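Local coordinates for FAD dependent oxidoreductase domain-containing protein (Deinococcus radiodurans R1, PDB 3C4N) that is of unknown function but binds ADP and is probably an FAD-dependent oxidoreductase of the ETF-QO/FixC family, at residues 255-260 / 348-353; 251-256 / 289-294; 166-171 / 277-282; 88-93 / 376-381. One frame throughout, in Å; residues are numbered along the deposited sequence.

Contact 1. Residues 255-260 / 348-353; sequences RQFPRL and AWLALP
Arg255 and Ala348 face each other as an antiparallel hydrogen-bonded pair. Arg255 N donates to Ala348 O over 3.1 Å, a nearly straight bond along the C=O axis, and Ala348 N returns one to Arg255 O, also at 3.1 Å. The side chains of the pair leave on the same face of the sheet, and that of Arg255 can be followed outward. Its CB rests against Ile291. With CG anti to the backbone N (chi1 177°), the chain rises from the strand, and CG lies over one face of the Phe257 ring, 4.0 Å above its plane and displaced toward the rim. CD continues the line to a bend at chi3 (-112°), which sets NE out of it. NE and NH2 then turn to the carbonyl of Pro289, while NH1, at the tip, meets CD2 of Leu350 at 4.0 Å, the two side chains crossing obliquely. A long arginine suits this place because its methylene part can pack on an aromatic ring while its polar end reaches a neighbouring loop. The Phe257 ring turns its edge to strand 347-352, with CE1 4.3 Å from Ala348 N and CZ 4.4 Å from Leu350 CD1. A residue as small as alanine suits position 348, its methyl touching CE1 of the same ring. Strand 251-260 pairs with 347-352 in this part and with 284-288 further on, at Pro258 and Leu260. Leu81 of helix 78-81 packs on Phe257 and Ala348, and Leu317 of helix 315-324 touches Gln256, whose side chain points away from strand 347-352.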
loop_
_atom_site.group_PDB
_atom_site.type_symbol
_atom_site.label_atom_id
_atom_site.label_comp_id
_atom_site.label_asym_id
_atom_site.label_seq_id
_atom_site.Cartn_x
_atom_site.Cartn_y
_atom_site.Cartn_z
ATOM N N ARG A 255 24.025 -8.816 -11.160
ATOM C CA ARG A 255 24.225 -8.134 -12.420
ATOM C C ARG A 255 24.126 -6.638 -12.216
ATOM O O ARG A 255 23.222 -6.145 -11.546
ATOM C CB ARG A 255 23.175 -8.602 -13.412
ATOM C CG ARG A 255 23.223 -7.915 -14.748
ATOM C CD ARG A 255 21.952 -8.240 -15.509
ATOM N NE ARG A 255 22.202 -9.079 -16.667
ATOM C CZ ARG A 255 21.250 -9.711 -17.341
ATOM N NH1 ARG A 255 19.984 -9.602 -16.961
ATOM N NH2 ARG A 255 21.567 -10.435 -18.405
ATOM N N GLN A 256 25.070 -5.925 -12.811
ATOM C CA GLN A 256 25.120 -4.481 -12.711
ATOM C C GLN A 256 24.540 -3.879 -13.986
ATOM O O GLN A 256 24.535 -4.526 -15.031
ATOM C CB GLN A 256 26.573 -4.042 -12.525
ATOM C CG GLN A 256 27.269 -4.741 -11.371
ATOM C CD GLN A 256 28.720 -4.329 -11.230
ATOM O OE1 GLN A 256 29.560 -4.637 -12.088
ATOM N NE2 GLN A 256 29.027 -3.625 -10.143
ATOM N N PHE A 257 24.048 -2.646 -13.904
ATOM C CA PHE A 257 23.472 -1.997 -15.075
ATOM C C PHE A 257 24.060 -0.609 -15.317
ATOM O O PHE A 257 23.333 0.395 -15.339
ATOM C CB PHE A 257 21.949 -1.892 -14.931
ATOM C CG PHE A 257 21.277 -3.199 -14.609
ATOM C CD1 PHE A 257 21.279 -3.696 -13.307
ATOM C CD2 PHE A 257 20.619 -3.923 -15.599
ATOM C CE1 PHE A 257 20.631 -4.892 -12.995
ATOM C CE2 PHE A 257 19.968 -5.120 -15.299
ATOM C CZ PHE A 257 19.972 -5.605 -13.992
ATOM N N PRO A 258 25.386 -0.528 -15.512
ATOM C CA PRO A 258 26.001 0.782 -15.752
ATOM C C PRO A 258 25.373 1.512 -16.938
ATOM O O PRO A 258 24.944 0.887 -17.910
ATOM C CB PRO A 258 27.476 0.438 -15.969
ATOM C CG PRO A 258 27.442 -0.966 -16.480
ATOM C CD PRO A 258 26.370 -1.615 -15.648
ATOM N N ARG A 259 25.323 2.839 -16.847
ATOM C CA ARG A 259 24.735 3.663 -17.896
ATOM C C ARG A 259 25.733 4.211 -18.915
ATOM O O ARG A 259 26.852 4.586 -18.568
ATOM C CB ARG A 259 23.962 4.831 -17.287
ATOM C CG ARG A 259 23.421 5.753 -18.353
ATOM C CD ARG A 259 22.243 6.562 -17.889
ATOM N NE ARG A 259 22.110 7.700 -18.747
ATOM C CZ ARG A 259 21.144 8.142 -19.544
ATOM N NH1 ARG A 259 19.957 7.579 -19.748
ATOM N NH2 ARG A 259 21.459 9.247 -20.182
ATOM N N LEU A 260 25.304 4.257 -20.174
ATOM C CA LEU A 260 26.127 4.761 -21.262
ATOM C C LEU A 260 25.520 6.059 -21.784
ATOM O O LEU A 260 24.522 6.044 -22.507
ATOM C CB LEU A 260 26.192 3.746 -22.397
ATOM C CG LEU A 260 27.111 4.131 -23.559
ATOM C CD1 LEU A 260 28.573 3.941 -23.160
ATOM C CD2 LEU A 260 26.779 3.269 -24.761
ATOM N N ALA A 348 21.739 -5.447 -8.904
ATOM C CA ALA A 348 20.690 -6.220 -8.242
ATOM C C ALA A 348 20.932 -7.711 -8.373
ATOM O O ALA A 348 21.663 -8.156 -9.258
ATOM C CB ALA A 348 19.332 -5.873 -8.837
ATOM N N TRP A 349 20.316 -8.487 -7.492
ATOM C CA TRP A 349 20.463 -9.935 -7.561
ATOM C C TRP A 349 19.283 -10.551 -8.308
ATOM O O TRP A 349 18.124 -10.285 -7.983
ATOM C CB TRP A 349 20.549 -10.547 -6.157
ATOM C CG TRP A 349 21.842 -10.296 -5.455
ATOM C CD1 TRP A 349 22.141 -9.258 -4.613
ATOM C CD2 TRP A 349 23.015 -11.113 -5.516
ATOM N NE1 TRP A 349 23.425 -9.386 -4.144
ATOM C CE2 TRP A 349 23.985 -10.515 -4.683
ATOM C CE3 TRP A 349 23.340 -12.294 -6.194
ATOM C CZ2 TRP A 349 25.264 -11.062 -4.507
ATOM C CZ3 TRP A 349 24.615 -12.841 -6.020
ATOM C CH2 TRP A 349 25.559 -12.225 -5.184
ATOM N N LEU A 350 19.581 -11.360 -9.317
ATOM C CA LEU A 350 18.536 -12.023 -10.082
ATOM C C LEU A 350 18.607 -13.514 -9.851
ATOM O O LEU A 350 19.694 -14.090 -9.763
ATOM C CB LEU A 350 18.665 -11.751 -11.584
ATOM C CG LEU A 350 18.195 -10.380 -12.105
ATOM C CD1 LEU A 350 19.227 -9.314 -11.752
ATOM C CD2 LEU A 350 18.022 -10.455 -13.622
ATOM N N ALA A 351 17.441 -14.137 -9.723
ATOM C CA ALA A 351 17.395 -15.570 -9.525
ATOM C C ALA A 351 17.734 -16.234 -10.841
ATOM O O ALA A 351 17.465 -15.698 -11.917
ATOM C CB ALA A 351 16.008 -16.012 -9.063
ATOM N N LEU A 352 18.352 -17.399 -10.723
ATOM C CA LEU A 352 18.735 -18.219 -11.847
ATOM C C LEU A 352 18.057 -19.559 -11.586
ATOM O O LEU A 352 18.477 -20.325 -10.715
ATOM C CB LEU A 352 20.252 -18.375 -11.890
ATOM C CG LEU A 352 20.910 -17.595 -13.024
ATOM C CD1 LEU A 352 20.457 -16.145 -12.991
ATOM C CD2 LEU A 352 22.416 -17.696 -12.912
ATOM N N PRO A 353 16.965 -19.838 -12.310
ATOM C CA PRO A 353 16.279 -21.110 -12.091
ATOM C C PRO A 353 17.222 -22.265 -12.445
ATOM O O PRO A 353 17.874 -22.253 -13.492
ATOM C CB PRO A 353 15.074 -21.018 -13.030
ATOM C CG PRO A 353 14.858 -19.521 -13.204
ATOM C CD PRO A 353 16.268 -19.021 -13.322
#

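Contact 2. Residues 251-256 / 289-294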
loop_
_atom_site.group_PDB
_atom_site.type_symbol
_atom_site.label_atom_id
_atom_site.label_comp_id
_atom_site.label_asym_id
_atom_site.label_seq_id
_atom_site.Cartn_x
_atom_site.Cartn_y
_atom_site.Cartn_z
ATOM N N GLY A 251 19.920 -20.927 -8.416
ATOM C CA GLY A 251 21.057 -20.101 -8.089
ATOM C C GLY A 251 20.747 -18.632 -8.226
ATOM O O GLY A 251 19.625 -18.242 -8.544
ATOM N N ARG A 252 21.760 -17.811 -7.994
ATOM C CA ARG A 252 21.594 -16.376 -8.076
ATOM C C ARG A 252 22.809 -15.712 -8.700
ATOM O O ARG A 252 23.933 -16.180 -8.541
ATOM C CB ARG A 252 21.337 -15.817 -6.671
ATOM C CG ARG A 252 22.315 -16.305 -5.607
ATOM C CD ARG A 252 21.739 -16.154 -4.194
ATOM N NE ARG A 252 21.784 -14.787 -3.669
ATOM C CZ ARG A 252 22.875 -14.209 -3.174
ATOM N NH1 ARG A 252 24.023 -14.870 -3.135
ATOM N NH2 ARG A 252 22.812 -12.976 -2.693
ATOM N N ALA A 253 22.579 -14.630 -9.431
ATOM C CA ALA A 253 23.676 -13.909 -10.048
ATOM C C ALA A 253 23.501 -12.410 -9.823
ATOM O O ALA A 253 22.385 -11.885 -9.864
ATOM C CB ALA A 253 23.741 -14.214 -11.535
ATOM N N TYR A 254 24.607 -11.726 -9.555
ATOM C CA TYR A 254 24.559 -10.292 -9.360
ATOM C C TYR A 254 24.934 -9.643 -10.666
ATOM O O TYR A 254 26.019 -9.870 -11.210
ATOM C CB TYR A 254 25.533 -9.829 -8.295
ATOM C CG TYR A 254 25.446 -8.347 -8.022
ATOM C CD1 TYR A 254 24.307 -7.789 -7.447
ATOM C CD2 TYR A 254 26.523 -7.509 -8.284
ATOM C CE1 TYR A 254 24.250 -6.435 -7.129
ATOM C CE2 TYR A 254 26.474 -6.157 -7.969
ATOM C CZ TYR A 254 25.344 -5.629 -7.388
ATOM O OH TYR A 254 25.337 -4.312 -7.006
ATOM N N ARG A 255 24.025 -8.816 -11.160
ATOM C CA ARG A 255 24.225 -8.134 -12.420
ATOM C C ARG A 255 24.126 -6.638 -12.216
ATOM O O ARG A 255 23.222 -6.145 -11.546
ATOM C CB ARG A 255 23.175 -8.602 -13.412
ATOM C CG ARG A 255 23.223 -7.915 -14.748
ATOM C CD ARG A 255 21.952 -8.240 -15.509
ATOM N NE ARG A 255 22.202 -9.079 -16.667
ATOM C CZ ARG A 255 21.250 -9.711 -17.341
ATOM N NH1 ARG A 255 19.984 -9.602 -16.961
ATOM N NH2 ARG A 255 21.567 -10.435 -18.405
ATOM N N GLN A 256 25.070 -5.925 -12.811
ATOM C CA GLN A 256 25.120 -4.481 -12.711
ATOM C C GLN A 256 24.540 -3.879 -13.986
ATOM O O GLN A 256 24.535 -4.526 -15.031
ATOM C CB GLN A 256 26.573 -4.042 -12.525
ATOM C CG GLN A 256 27.269 -4.741 -11.371
ATOM C CD GLN A 256 28.720 -4.329 -11.230
ATOM O OE1 GLN A 256 29.560 -4.637 -12.088
ATOM N NE2 GLN A 256 29.027 -3.625 -10.143
ATOM N N PRO A 289 24.718 -6.379 -18.932
ATOM C CA PRO A 289 25.723 -7.436 -19.077
ATOM C C PRO A 289 25.135 -8.832 -19.224
ATOM O O PRO A 289 23.988 -9.093 -18.854
ATOM C CB PRO A 289 26.566 -7.308 -17.802
ATOM C CG PRO A 289 26.371 -5.883 -17.395
ATOM C CD PRO A 289 24.892 -5.681 -17.650
ATOM N N ALA A 290 25.935 -9.729 -19.782
ATOM C CA ALA A 290 25.505 -11.096 -19.952
ATOM C C ALA A 290 25.851 -11.809 -18.648
ATOM O O ALA A 290 26.737 -11.374 -17.907
ATOM C CB ALA A 290 26.243 -11.731 -21.116
ATOM N N ILE A 291 25.123 -12.878 -18.354
ATOM C CA ILE A 291 25.380 -13.669 -17.160
ATOM C C ILE A 291 26.036 -14.940 -17.679
ATOM O O ILE A 291 25.387 -15.768 -18.324
ATOM C CB ILE A 291 24.079 -14.041 -16.413
ATOM C CG1 ILE A 291 23.221 -12.793 -16.190
ATOM C CG2 ILE A 291 24.416 -14.690 -15.063
ATOM C CD1 ILE A 291 23.884 -11.708 -15.366
ATOM N N HIS A 292 27.330 -15.074 -17.418
ATOM C CA HIS A 292 28.084 -16.231 -17.870
ATOM C C HIS A 292 27.895 -17.406 -16.944
ATOM O O HIS A 292 27.918 -18.555 -17.381
ATOM C CB HIS A 292 29.564 -15.880 -17.951
ATOM C CG HIS A 292 29.850 -14.721 -18.847
ATOM N ND1 HIS A 292 29.535 -14.727 -20.188
ATOM C CD2 HIS A 292 30.401 -13.512 -18.591
ATOM C CE1 HIS A 292 29.878 -13.568 -20.721
ATOM N NE2 HIS A 292 30.406 -12.813 -19.774
ATOM N N HIS A 293 27.687 -17.107 -15.667
ATOM C CA HIS A 293 27.510 -18.152 -14.672
ATOM C C HIS A 293 26.903 -17.605 -13.389
ATOM O O HIS A 293 26.793 -16.396 -13.215
ATOM C CB HIS A 293 28.867 -18.782 -14.364
ATOM C CG HIS A 293 29.881 -17.796 -13.876
ATOM N ND1 HIS A 293 29.795 -17.194 -12.640
ATOM C CD2 HIS A 293 30.974 -17.269 -14.475
ATOM C CE1 HIS A 293 30.791 -16.339 -12.496
ATOM N NE2 HIS A 293 31.523 -16.365 -13.596
ATOM N N ARG A 294 26.520 -18.508 -12.492
ATOM C CA ARG A 294 25.935 -18.115 -11.221
ATOM C C ARG A 294 27.024 -17.702 -10.232
ATOM O O ARG A 294 28.163 -18.157 -10.325
ATOM C CB ARG A 294 25.128 -19.267 -10.621
ATOM C CG ARG A 294 25.968 -20.467 -10.233
ATOM C CD ARG A 294 25.221 -21.384 -9.279
ATOM N NE ARG A 294 26.002 -22.579 -8.961
ATOM C CZ ARG A 294 26.374 -23.487 -9.858
ATOM N NH1 ARG A 294 26.035 -23.341 -11.132
ATOM N NH2 ARG A 294 27.083 -24.537 -9.482
#
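Arg255 grips the carbonyl oxygen of Pro289 side-on with two nitrogens. NE and NH2 each donate to Pro289 O at 2.8 Å; both bonds are bent, with N-H...O angles of 131°, as must happen when two diverging N-H groups share one acceptor. The oxygen also sits 22° out of the guanidinium plane. Holding two nitrogens fixes the rotation of the group, and a long, charged donor suits a loop carbonyl lying beyond the strand's own backbone bonds. The loop supplies such an acceptor because strand 284-288, the antiparallel neighbour of 251-260 in the large mixed sheet, ends just before Pro289. The chain then bows outward and comes back at Arg294, where Arg294 CA is 4.9 Å from Ala253 CA. Asp295, the next residue, ties the loop down again by accepting from Tyr254 N. Van der Waals contacts occupy the bow, aliphatic against the guanidinium at one end and methyl on methyl at the other. Ile291 crosses Arg255 at about a right angle, its CG1 lying over one face of the guanidinium, 3.6 Å from Arg255 NH2. Its chi2 of -60° places CD1 alongside the arginine chain, 3.4 Å from Arg255 NE. The other branch, CG2, meets the methyl of Ala253 at 3.6 Å, so a branched residue serves two neighbours on one strand face. Looser contacts mark the far end, where Arg294 CB lies near the carbonyl of Arg252. Gly251 suits its place because a CB there would come tight against Arg294 CD. Within the loop, His293 ND1 donates to Arg294 O at 3.0 Å.

Contact 3. Residues 166-171 / 277-282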
loop_
_atom_site.group_PDB
_atom_site.type_symbol
_atom_site.label_atom_id
_atom_site.label_comp_id
_atom_site.label_asym_id
_atom_site.label_seq_id
_atom_site.Cartn_x
_atom_site.Cartn_y
_atom_site.Cartn_z
ATOM N N ALA A 166 10.111 -6.577 -31.185
ATOM C CA ALA A 166 10.649 -6.310 -29.851
ATOM C C ALA A 166 9.950 -5.102 -29.231
ATOM O O ALA A 166 9.525 -4.191 -29.936
ATOM C CB ALA A 166 12.171 -6.085 -29.925
ATOM N N LEU A 167 9.833 -5.103 -27.908
ATOM C CA LEU A 167 9.179 -4.019 -27.191
ATOM C C LEU A 167 9.980 -3.570 -25.965
ATOM O O LEU A 167 10.690 -4.371 -25.356
ATOM C CB LEU A 167 7.808 -4.479 -26.690
ATOM C CG LEU A 167 6.730 -5.061 -27.598
ATOM C CD1 LEU A 167 5.581 -5.509 -26.722
ATOM C CD2 LEU A 167 6.268 -4.029 -28.619
ATOM N N THR A 168 9.868 -2.295 -25.598
ATOM C CA THR A 168 10.531 -1.826 -24.382
ATOM C C THR A 168 9.500 -1.220 -23.445
ATOM O O THR A 168 8.561 -0.554 -23.880
ATOM C CB THR A 168 11.640 -0.766 -24.628
ATOM O OG1 THR A 168 11.161 0.256 -25.506
ATOM C CG2 THR A 168 12.883 -1.420 -25.213
ATOM N N TYR A 169 9.676 -1.473 -22.154
ATOM C CA TYR A 169 8.786 -0.943 -21.129
ATOM C C TYR A 169 9.536 -0.920 -19.814
ATOM O O TYR A 169 10.629 -1.482 -19.703
ATOM C CB TYR A 169 7.552 -1.832 -20.990
ATOM C CG TYR A 169 7.850 -3.249 -20.525
ATOM C CD1 TYR A 169 7.776 -3.608 -19.163
ATOM C CD2 TYR A 169 8.174 -4.240 -21.447
ATOM C CE1 TYR A 169 8.010 -4.929 -18.742
ATOM C CE2 TYR A 169 8.409 -5.550 -21.042
ATOM C CZ TYR A 169 8.322 -5.892 -19.698
ATOM O OH TYR A 169 8.516 -7.207 -19.334
ATOM N N ARG A 170 8.954 -0.283 -18.807
ATOM C CA ARG A 170 9.600 -0.236 -17.499
ATOM C C ARG A 170 8.974 -1.290 -16.593
ATOM O O ARG A 170 7.796 -1.205 -16.246
ATOM C CB ARG A 170 9.441 1.154 -16.869
ATOM C CG ARG A 170 10.032 2.286 -17.687
ATOM C CD ARG A 170 11.528 2.094 -17.879
ATOM N NE ARG A 170 12.232 2.042 -16.597
ATOM C CZ ARG A 170 12.609 3.107 -15.897
ATOM N NH1 ARG A 170 12.361 4.329 -16.355
ATOM N NH2 ARG A 170 13.221 2.946 -14.729
ATOM N N PRO A 171 9.754 -2.300 -16.195
ATOM C CA PRO A 171 9.233 -3.357 -15.322
ATOM C C PRO A 171 8.697 -2.779 -14.021
ATOM O O PRO A 171 7.742 -3.302 -13.443
ATOM C CB PRO A 171 10.451 -4.253 -15.088
ATOM C CG PRO A 171 11.267 -4.052 -16.334
ATOM C CD PRO A 171 11.162 -2.556 -16.543
ATOM N N THR A 277 23.783 -6.189 -23.866
ATOM C CA THR A 277 22.668 -5.439 -24.446
ATOM C C THR A 277 22.758 -3.922 -24.215
ATOM O O THR A 277 23.173 -3.471 -23.156
ATOM C CB THR A 277 21.306 -5.938 -23.884
ATOM O OG1 THR A 277 21.174 -7.343 -24.118
ATOM C CG2 THR A 277 20.149 -5.229 -24.548
ATOM N N LEU A 278 22.377 -3.143 -25.221
ATOM C CA LEU A 278 22.363 -1.700 -25.089
ATOM C C LEU A 278 20.897 -1.282 -25.183
ATOM O O LEU A 278 20.299 -1.259 -26.265
ATOM C CB LEU A 278 23.215 -1.044 -26.179
ATOM C CG LEU A 278 24.728 -1.305 -26.023
ATOM C CD1 LEU A 278 25.527 -0.656 -27.163
ATOM C CD2 LEU A 278 25.195 -0.746 -24.675
ATOM N N ARG A 279 20.321 -0.986 -24.017
ATOM C CA ARG A 279 18.923 -0.599 -23.892
ATOM C C ARG A 279 18.760 0.906 -23.876
ATOM O O ARG A 279 19.040 1.564 -22.868
ATOM C CB ARG A 279 18.329 -1.196 -22.606
ATOM C CG ARG A 279 17.061 -0.498 -22.048
ATOM C CD ARG A 279 15.814 -0.709 -22.905
ATOM N NE ARG A 279 14.574 -0.701 -22.106
ATOM C CZ ARG A 279 13.731 0.325 -21.989
ATOM N NH1 ARG A 279 13.963 1.468 -22.621
ATOM N NH2 ARG A 279 12.650 0.209 -21.235
ATOM N N PRO A 280 18.310 1.481 -25.003
ATOM C CA PRO A 280 18.115 2.934 -25.069
ATOM C C PRO A 280 17.096 3.377 -24.018
ATOM O O PRO A 280 16.012 2.805 -23.911
ATOM C CB PRO A 280 17.623 3.153 -26.500
ATOM C CG PRO A 280 16.963 1.837 -26.843
ATOM C CD PRO A 280 17.920 0.832 -26.269
ATOM N N GLN A 281 17.445 4.395 -23.242
ATOM C CA GLN A 281 16.552 4.866 -22.195
ATOM C C GLN A 281 16.998 6.217 -21.638
ATOM O O GLN A 281 18.193 6.459 -21.462
ATOM C CB GLN A 281 16.504 3.838 -21.065
ATOM C CG GLN A 281 15.488 4.146 -19.997
ATOM C CD GLN A 281 15.583 3.198 -18.812
ATOM O OE1 GLN A 281 15.325 1.982 -18.926
ATOM N NE2 GLN A 281 15.965 3.751 -17.658
ATOM N N ASN A 282 16.040 7.101 -21.368
ATOM C CA ASN A 282 16.365 8.420 -20.832
ATOM C C ASN A 282 17.399 9.160 -21.679
ATOM O O ASN A 282 18.306 9.795 -21.142
ATOM C CB ASN A 282 16.891 8.287 -19.403
ATOM C CG ASN A 282 15.892 8.761 -18.375
ATOM O OD1 ASN A 282 14.736 8.321 -18.365
ATOM N ND2 ASN A 282 16.328 9.660 -17.496
#
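Thr168 and Arg279 form the close-packed part of this contact. CB of Thr168 sits over the centre of one face of the Arg279 guanidinium, 3.5 Å above its plane, and Thr168 CG2 lies 3.6 Å from Arg279 NE. Over the opposite face, 3.8 Å from the plane, comes OE1 of Gln281, so the flat group is held between a threonine and an amide oxygen. Its rim is occupied by main-chain oxygens: NH1 donates to Pro280 O at 2.8 Å, nearly in plane, NH2 gives a weak bond to Tyr169 O at 3.0 Å, and NE binds Pro83 O. CG anti to the backbone N (chi1 159°) and a bend at chi2 let the side chain reach across to strand 167-169. A leucine in place of Arg279 would probably leave the carbonyls of Pro83, Tyr169 and Pro280 without this common donor and Thr168 with nothing flat to pack on. Thr168 suits its site twice over, since its OG1 turns to Arg121 and Glu119 while its carbons cover the arginine. The other part is looser and lies nearer solvent. Here the amide of Gln281 stacks on the guanidinium of Arg170, the planes 18° apart and NE2 3.8 Å above the centre. The two guanidiniums are turned 85° to each other, with Arg170 NE and Arg279 NH2 5.0 Å apart. Arg170 stands at the N-cap position of helix 171-183. A buried arginine thus bridges strands 167-169 and 276-281, not paired with each other, in the large mixed sheet that probably corresponds to the substrate-side domain of DAO-type flavoproteins.

Contact 4. Residues 88-93 / 376-381; sequences AQDIPA and GPLADT
Leu378 and Asp90 meet because both first torsions set CG beside the backbone N and anti to the carbonyl carbon (chi1 -65° and -77°), and an extended chi2 of 175° then sends CD1 of the leucine outward. CD1 meets CG of Pro92 tip to tip at 3.7 Å, while CD2 lies 3.5 Å from CB of Asp90, coming in at a slant. Thr381 is turned so that each branch has its own task. CG2, anti to the backbone N, packs 3.9 Å from CG1 of Ile91. OG1 faces Asp90 CB and shares a water with the carboxylate; the water donates to Asp90 OD2 at 2.6 Å and stands 3.1 Å from Thr381 OG1. Asp90 suits this position because its other oxygen, OD1, makes a salt bridge to Arg272. An alanine in place of Leu378 would probably open a gap beside Pro92 and leave the CB of Asp90 less firmly packed. The leucine occupies the N-cap position of helix 379-398, reached through a type I turn in which Ala379 N bonds Gly376 O. Gly376, with a positive phi, takes a backbone shape that a side chain would obstruct. The loop 88-93 thus lies against the start of the C-terminal helix, an element that in related flavoproteins commonly points its N-terminus toward the flavin, although here ADP occupies the nucleotide site.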
loop_
_atom_site.group_PDB
_atom_site.type_symbol
_atom_site.label_atom_id
_atom_site.label_comp_id
_atom_site.label_asym_id
_atom_site.label_seq_id
_atom_site.Cartn_x
_atom_site.Cartn_y
_atom_site.Cartn_z
ATOM N N ALA A 88 11.429 -11.695 -29.290
ATOM C CA ALA A 88 11.228 -13.071 -29.730
ATOM C C ALA A 88 12.527 -13.863 -29.646
ATOM O O ALA A 88 12.521 -15.085 -29.787
ATOM C CB ALA A 88 10.692 -13.092 -31.162
ATOM N N GLN A 89 13.640 -13.178 -29.408
ATOM C CA GLN A 89 14.928 -13.874 -29.318
ATOM C C GLN A 89 15.182 -14.392 -27.911
ATOM O O GLN A 89 16.162 -15.091 -27.663
ATOM C CB GLN A 89 16.074 -12.951 -29.761
ATOM C CG GLN A 89 16.016 -12.590 -31.244
ATOM C CD GLN A 89 17.071 -11.586 -31.659
ATOM O OE1 GLN A 89 17.091 -11.127 -32.807
ATOM N NE2 GLN A 89 17.958 -11.236 -30.731
ATOM N N ASP A 90 14.298 -14.047 -26.985
ATOM C CA ASP A 90 14.462 -14.521 -25.627
ATOM C C ASP A 90 13.451 -15.607 -25.317
ATOM O O ASP A 90 13.185 -15.901 -24.154
ATOM C CB ASP A 90 14.313 -13.377 -24.631
ATOM C CG ASP A 90 15.547 -12.504 -24.559
ATOM O OD1 ASP A 90 16.567 -12.840 -25.212
ATOM O OD2 ASP A 90 15.496 -11.484 -23.832
ATOM N N ILE A 91 12.894 -16.206 -26.363
ATOM C CA ILE A 91 11.919 -17.270 -26.196
ATOM C C ILE A 91 12.588 -18.630 -26.379
ATOM O O ILE A 91 13.023 -18.971 -27.475
ATOM C CB ILE A 91 10.787 -17.170 -27.238
ATOM C CG1 ILE A 91 10.114 -15.794 -27.172
ATOM C CG2 ILE A 91 9.767 -18.290 -26.995
ATOM C CD1 ILE A 91 9.111 -15.540 -28.293
ATOM N N PRO A 92 12.702 -19.415 -25.300
ATOM C CA PRO A 92 13.323 -20.735 -25.430
ATOM C C PRO A 92 12.338 -21.574 -26.242
ATOM O O PRO A 92 11.177 -21.187 -26.382
ATOM C CB PRO A 92 13.417 -21.223 -23.985
ATOM C CG PRO A 92 13.575 -19.958 -23.206
ATOM C CD PRO A 92 12.566 -19.040 -23.883
ATOM N N ALA A 93 12.787 -22.714 -26.763
ATOM C CA ALA A 93 11.926 -23.585 -27.559
ATOM C C ALA A 93 10.800 -24.173 -26.721
ATOM O O ALA A 93 11.048 -24.778 -25.680
ATOM C CB ALA A 93 12.747 -24.701 -28.180
ATOM N N GLY A 376 13.704 -14.298 -13.210
ATOM C CA GLY A 376 14.960 -14.558 -13.905
ATOM C C GLY A 376 15.287 -13.693 -15.117
ATOM O O GLY A 376 14.470 -12.869 -15.533
ATOM N N PRO A 377 16.474 -13.886 -15.725
ATOM C CA PRO A 377 16.954 -13.138 -16.899
ATOM C C PRO A 377 16.008 -13.048 -18.096
ATOM O O PRO A 377 16.218 -12.229 -18.993
ATOM C CB PRO A 377 18.270 -13.843 -17.253
ATOM C CG PRO A 377 18.753 -14.325 -15.929
ATOM C CD PRO A 377 17.482 -14.872 -15.293
ATOM N N LEU A 378 14.969 -13.874 -18.127
ATOM C CA LEU A 378 14.043 -13.800 -19.259
ATOM C C LEU A 378 12.673 -13.261 -18.839
ATOM O O LEU A 378 11.738 -13.219 -19.643
ATOM C CB LEU A 378 13.879 -15.171 -19.934
ATOM C CG LEU A 378 15.123 -15.772 -20.617
ATOM C CD1 LEU A 378 14.796 -17.162 -21.099
ATOM C CD2 LEU A 378 15.588 -14.914 -21.773
ATOM N N ALA A 379 12.577 -12.806 -17.594
ATOM C CA ALA A 379 11.315 -12.292 -17.079
ATOM C C ALA A 379 10.644 -11.219 -17.946
ATOM O O ALA A 379 9.420 -11.096 -17.938
ATOM C CB ALA A 379 11.496 -11.777 -15.660
ATOM N N ASP A 380 11.419 -10.442 -18.691
ATOM C CA ASP A 380 10.800 -9.423 -19.524
ATOM C C ASP A 380 9.967 -10.042 -20.658
ATOM O O ASP A 380 8.976 -9.455 -21.096
ATOM C CB ASP A 380 11.863 -8.453 -20.080
ATOM C CG ASP A 380 12.593 -7.664 -18.964
ATOM O OD1 ASP A 380 11.911 -7.157 -18.031
ATOM O OD2 ASP A 380 13.843 -7.546 -19.033
ATOM N N THR A 381 10.340 -11.233 -21.118
ATOM C CA THR A 381 9.586 -11.872 -22.199
ATOM C C THR A 381 8.582 -12.922 -21.727
ATOM O O THR A 381 7.583 -13.171 -22.399
ATOM C CB THR A 381 10.534 -12.553 -23.213
ATOM O OG1 THR A 381 11.439 -11.581 -23.754
ATOM C CG2 THR A 381 9.737 -13.186 -24.359
HETATM O O HOH W 1 13.821 -10.530 -22.121
#

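Contacts 1 and 2 share Arg255 and Gln256, and their centres are 7 Å apart; strand 251-260 is paired with 347-352 in one and flanked by the loop 289-294 in the other. Contact 3 belongs to the same sheet, its centre about 14 Å from that of contact 1, and Arg259 NH1 bonds weakly to Asn282 O between them. Contact 4 meets contact 3 where Tyr169 OH bonds Asp380 O at 2.9 Å, and meets contact 1 where Pro377 packs on Leu352. Contact 1 lies nearest the ligand: the side chain of Leu350 is about 6 Å from ADP and about 4 Å from that of the ADP-binding Ala78, against about 12 Å from Leu378 to ADP.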